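PDB 5EWP: ARO (armadillo repeats only protein) from Plasmodium falciparum Santa Lucia, which probably serves as an armadillo-repeat protein-binding scaffold in the translocation and attachment of rhoptries to the apical pole of the parasite. Local coordinates for residues A[129-134]-A[167-172]; A[161-166]-A[202-207]. All blocks are in the same frame, centred on the assembly; numbering follows the deposited sequence.

Interaction 1: A[129-134]-A[167-172]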
# COMPACT_ATOMS: atom_id res chain seq x y z
N ALA A 129 5.97 -5.22 -8.11
CA ALA A 129 4.90 -5.03 -7.13
C ALA A 129 3.65 -4.36 -7.70
O ALA A 129 2.57 -4.61 -7.20
CB ALA A 129 5.41 -4.20 -5.96
N LEU A 130 3.79 -3.49 -8.69
CA LEU A 130 2.67 -2.63 -9.08
C LEU A 130 1.37 -3.36 -9.46
O LEU A 130 0.31 -2.96 -9.00
CB LEU A 130 3.08 -1.70 -10.24
CG LEU A 130 3.76 -0.38 -9.91
CD1 LEU A 130 3.85 0.48 -11.18
CD2 LEU A 130 3.06 0.38 -8.78
N PRO A 131 1.44 -4.42 -10.30
CA PRO A 131 0.16 -5.06 -10.66
C PRO A 131 -0.62 -5.57 -9.44
O PRO A 131 -1.85 -5.47 -9.40
CB PRO A 131 0.58 -6.24 -11.54
CG PRO A 131 1.89 -5.84 -12.10
CD PRO A 131 2.57 -5.02 -11.03
N TYR A 132 0.11 -6.08 -8.44
CA TYR A 132 -0.53 -6.60 -7.23
C TYR A 132 -1.10 -5.46 -6.40
O TYR A 132 -2.21 -5.55 -5.88
CB TYR A 132 0.46 -7.41 -6.40
CG TYR A 132 1.03 -8.57 -7.16
CD1 TYR A 132 0.30 -9.74 -7.33
CD2 TYR A 132 2.28 -8.49 -7.77
CE1 TYR A 132 0.80 -10.80 -8.05
CE2 TYR A 132 2.80 -9.55 -8.50
CZ TYR A 132 2.05 -10.71 -8.63
OH TYR A 132 2.54 -11.77 -9.34
N LEU A 133 -0.35 -4.38 -6.29
CA LEU A 133 -0.81 -3.24 -5.51
C LEU A 133 -2.01 -2.57 -6.18
O LEU A 133 -2.93 -2.10 -5.50
CB LEU A 133 0.32 -2.25 -5.30
CG LEU A 133 1.50 -2.76 -4.48
CD1 LEU A 133 2.65 -1.78 -4.59
CD2 LEU A 133 1.11 -2.97 -3.03
N ILE A 134 -2.00 -2.51 -7.51
CA ILE A 134 -3.12 -1.93 -8.24
C ILE A 134 -4.37 -2.79 -8.07
O ILE A 134 -5.47 -2.28 -7.86
CB ILE A 134 -2.80 -1.76 -9.74
CG1 ILE A 134 -1.78 -0.63 -9.91
CG2 ILE A 134 -4.06 -1.43 -10.53
CD1 ILE A 134 -1.18 -0.54 -11.32
N LEU A 167 -0.04 3.60 -15.40
CA LEU A 167 -1.15 3.90 -16.32
C LEU A 167 -1.49 2.70 -17.20
O LEU A 167 -2.67 2.35 -17.37
CB LEU A 167 -0.78 5.11 -17.18
CG LEU A 167 -1.75 5.56 -18.27
CD1 LEU A 167 -3.08 5.93 -17.67
CD2 LEU A 167 -1.14 6.74 -19.02
N LYS A 168 -0.47 2.05 -17.74
CA LYS A 168 -0.63 0.89 -18.60
C LYS A 168 -1.34 -0.26 -17.89
O LYS A 168 -2.12 -0.98 -18.50
CB LYS A 168 0.74 0.45 -19.11
CG LYS A 168 0.75 -0.77 -20.01
CD LYS A 168 2.16 -1.32 -20.09
CE LYS A 168 2.40 -2.07 -21.39
NZ LYS A 168 1.44 -3.19 -21.53
N LEU A 169 -1.07 -0.40 -16.60
CA LEU A 169 -1.61 -1.50 -15.81
C LEU A 169 -3.01 -1.24 -15.26
O LEU A 169 -3.58 -2.08 -14.56
CB LEU A 169 -0.66 -1.81 -14.65
CG LEU A 169 0.70 -2.37 -15.05
CD1 LEU A 169 1.63 -2.39 -13.84
CD2 LEU A 169 0.53 -3.77 -15.63
N GLY A 170 -3.56 -0.08 -15.58
CA GLY A 170 -4.91 0.26 -15.16
C GLY A 170 -4.94 0.99 -13.84
O GLY A 170 -5.99 1.11 -13.21
N GLY A 171 -3.78 1.46 -13.39
CA GLY A 171 -3.71 2.14 -12.11
C GLY A 171 -4.54 3.40 -11.98
O GLY A 171 -5.05 3.69 -10.90
N ILE A 172 -4.68 4.16 -13.06
CA ILE A 172 -5.47 5.38 -12.98
C ILE A 172 -6.97 5.06 -12.83
O ILE A 172 -7.69 5.73 -12.09
CB ILE A 172 -5.21 6.29 -14.20
CG1 ILE A 172 -3.80 6.88 -14.10
CG2 ILE A 172 -6.24 7.41 -14.27
CD1 ILE A 172 -3.60 7.72 -12.85
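In this armadillo-type helical solenoid, helix 130-136 lies against the tight turn where helix 160-168 gives way to helix 171-177, and the two meet through apolar contacts, side chain on side chain and side chain on glycine backbone. No hydrogen bond crosses between them. Leu169 and Ile134 carry most of the contact. Leu169 CG stands anti to its own carbonyl carbon (chi1 -67°), and its CD1 methyl reaches Leu130 and Pro131. Leu169 CD1 touches Leu130 CB at 3.9 Å and Pro131 CG at the same 3.9 Å, so one methyl rests on two consecutive residues. Ile134, one turn further along the helix from Leu130, crosses the Leu169 side chain at about a right angle, with Ile134 CD1 3.6 Å from Leu169 CB. The Ile134 CG2 branch, anti to the backbone N, lies beside the backbone of Gly171, 3.9 Å from Gly171 CA.

Behind this first shell, a Schellman motif shapes the turn. Gly170 has a positive phi of 92°, and Gly170 N bonds back to Leu167 O at 3.1 Å; the same residue is the N-cap of the helix that follows. Leu133 of helix 130-136 packs on Cys152 and Ile155 of helix 142-156. Gly171 bears no side chain, and this lets Ile134 come close to the backbone: the Ile134 CD1 methyl sits 3.8 Å from Gly171 CA.

Interaction 2: A[161-166]-A[202-207]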
# COMPACT_ATOMS: atom_id res chain seq x y z
N LYS A 161 8.79 6.78 -16.06
CA LYS A 161 8.55 5.43 -16.56
C LYS A 161 7.66 4.64 -15.61
O LYS A 161 6.89 3.77 -16.06
CB LYS A 161 9.87 4.69 -16.79
CG LYS A 161 10.69 5.26 -17.94
CD LYS A 161 12.05 4.59 -18.02
CE LYS A 161 12.64 4.72 -19.41
NZ LYS A 161 11.84 3.94 -20.40
N TYR A 162 7.75 4.93 -14.32
CA TYR A 162 6.92 4.22 -13.33
C TYR A 162 5.46 4.65 -13.50
O TYR A 162 4.54 3.82 -13.42
CB TYR A 162 7.38 4.49 -11.90
CG TYR A 162 8.79 4.04 -11.58
CD1 TYR A 162 9.57 3.34 -12.50
CD2 TYR A 162 9.34 4.32 -10.33
CE1 TYR A 162 10.89 2.94 -12.18
CE2 TYR A 162 10.64 3.93 -10.00
CZ TYR A 162 11.40 3.24 -10.93
OH TYR A 162 12.68 2.87 -10.57
N LYS A 163 5.25 5.94 -13.74
CA LYS A 163 3.92 6.47 -14.01
C LYS A 163 3.32 5.86 -15.27
O LYS A 163 2.14 5.53 -15.31
CB LYS A 163 3.94 8.00 -14.12
CG LYS A 163 4.20 8.71 -12.80
CD LYS A 163 4.31 10.21 -13.00
CE LYS A 163 4.45 10.95 -11.69
NZ LYS A 163 4.51 12.42 -11.95
N LYS A 164 4.14 5.76 -16.32
CA LYS A 164 3.70 5.12 -17.57
C LYS A 164 3.23 3.69 -17.35
O LYS A 164 2.20 3.27 -17.88
CB LYS A 164 4.82 5.13 -18.62
CG LYS A 164 4.83 6.37 -19.49
CD LYS A 164 6.14 6.50 -20.25
CE LYS A 164 6.17 7.78 -21.07
NZ LYS A 164 7.28 7.79 -22.06
N GLU A 165 4.01 2.94 -16.56
CA GLU A 165 3.68 1.55 -16.27
C GLU A 165 2.40 1.48 -15.42
O GLU A 165 1.51 0.66 -15.69
CB GLU A 165 4.86 0.88 -15.56
CG GLU A 165 4.61 -0.54 -15.05
CD GLU A 165 4.57 -1.61 -16.15
OE1 GLU A 165 4.59 -1.26 -17.34
OE2 GLU A 165 4.54 -2.81 -15.80
N PHE A 166 2.30 2.36 -14.42
CA PHE A 166 1.10 2.45 -13.59
C PHE A 166 -0.15 2.68 -14.46
O PHE A 166 -1.17 1.99 -14.31
CB PHE A 166 1.28 3.58 -12.57
CG PHE A 166 0.11 3.77 -11.63
CD1 PHE A 166 -0.12 2.88 -10.58
CD2 PHE A 166 -0.75 4.85 -11.78
CE1 PHE A 166 -1.20 3.06 -9.71
CE2 PHE A 166 -1.81 5.05 -10.91
CZ PHE A 166 -2.04 4.15 -9.87
N GLU A 202 -3.03 14.19 -8.40
CA GLU A 202 -2.20 15.36 -8.63
C GLU A 202 -0.73 14.97 -8.76
O GLU A 202 -0.03 15.46 -9.66
CB GLU A 202 -2.37 16.37 -7.49
CG GLU A 202 -3.72 17.07 -7.49
CD GLU A 202 -3.82 18.15 -6.42
OE1 GLU A 202 -3.22 17.97 -5.34
OE2 GLU A 202 -4.50 19.17 -6.67
N ASP A 203 -0.26 14.07 -7.89
CA ASP A 203 1.13 13.64 -7.91
C ASP A 203 1.48 12.87 -9.17
O ASP A 203 2.63 12.86 -9.61
CB ASP A 203 1.45 12.80 -6.66
CG ASP A 203 1.48 13.65 -5.40
OD1 ASP A 203 1.43 14.90 -5.53
OD2 ASP A 203 1.57 13.09 -4.29
N PHE A 204 0.48 12.21 -9.74
CA PHE A 204 0.63 11.54 -11.02
C PHE A 204 0.78 12.56 -12.15
O PHE A 204 1.64 12.43 -13.01
CB PHE A 204 -0.59 10.64 -11.30
CG PHE A 204 -0.49 9.86 -12.58
CD1 PHE A 204 0.24 8.69 -12.63
CD2 PHE A 204 -1.15 10.28 -13.72
CE1 PHE A 204 0.34 7.95 -13.81
CE2 PHE A 204 -1.08 9.55 -14.90
CZ PHE A 204 -0.33 8.38 -14.95
N ILE A 205 -0.07 13.58 -12.14
CA ILE A 205 -0.10 14.56 -13.22
C ILE A 205 1.15 15.42 -13.21
O ILE A 205 1.68 15.77 -14.27
CB ILE A 205 -1.35 15.47 -13.12
CG1 ILE A 205 -2.63 14.65 -13.37
CG2 ILE A 205 -1.27 16.65 -14.10
CD1 ILE A 205 -3.88 15.33 -12.87
N LEU A 206 1.64 15.75 -12.02
CA LEU A 206 2.74 16.70 -11.87
C LEU A 206 4.10 16.04 -11.74
O LEU A 206 4.25 15.02 -11.07
CB LEU A 206 2.49 17.59 -10.65
CG LEU A 206 1.16 18.35 -10.67
CD1 LEU A 206 0.89 19.02 -9.33
CD2 LEU A 206 1.15 19.36 -11.82
N ASN A 207 5.09 16.66 -12.38
CA ASN A 207 6.49 16.34 -12.14
C ASN A 207 7.11 17.56 -11.50
O ASN A 207 7.38 18.55 -12.17
CB ASN A 207 7.22 15.96 -13.43
CG ASN A 207 8.69 15.68 -13.20
OD1 ASN A 207 9.17 15.67 -12.07
ND2 ASN A 207 9.43 15.47 -14.29
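The C-terminal end of helix 192-205, with the strand residues that follow it, is closed off by a lysine from helix 160-168 of the armadillo-type solenoid. Lys163 leaves its helix with CG anti to the carbonyl carbon (chi1 -70°) and runs fully extended beyond CG, which carries its ammonium group right across to the helix end. Lys163 NZ donates three hydrogen bonds there, all to main-chain carbonyls: Leu206 O at 2.8 Å, Asp203 O at 3.0 Å and Phe204 O at 3.1 Å. The bond to Asp203 lies in the carbonyl plane with a C=O...N angle of 149°, whereas Phe204 O and Leu206 O are approached from above their planes.

On the way, the aliphatic part of Lys163 and the Phe204 side chain run alongside each other, pointing opposite ways, with Lys163 CB 3.6 Å from Phe204 CE1. The Phe204 ring turns its edge to the lysine backbone, so that Phe204 CE1 lies 3.4 Å from Lys163 O, in the plane of the ring. Phe166 crosses Phe204 obliquely, Phe166 CD2 lying 3.9 Å from Phe204 CE1, and Phe215 meets the Phe204 ring from helix 213-220. The carboxylate of Asp203 is engaged by Arg153 instead. Lys163 is thus a buried cation held by carbonyl oxygens at a helix C terminus, where the negative end of the helix dipole would be expected to favour its protonated form.

How the interactions relate
Going from the N terminus, residues 129-134 come first and the chain then runs through helix 142-156 to helix 160-168. Interaction 1 closes that loop of 32 residues when 167-172 returns to helix 130-136. Interaction 2 opens before this closure, at 161-166, and closes at 202-207, at the end of helix 192-205 and with 35 residues between its two segments, so the two loops cross. Helix 160-168 is common to both and ties helix 130-136 to the end of helix 192-205. The contacts touch directly: Ile134 CD1 packs 3.7 Å from Phe166 CD1, Ile172 touches Phe204, and Gly171 N probably bonds Phe166 O.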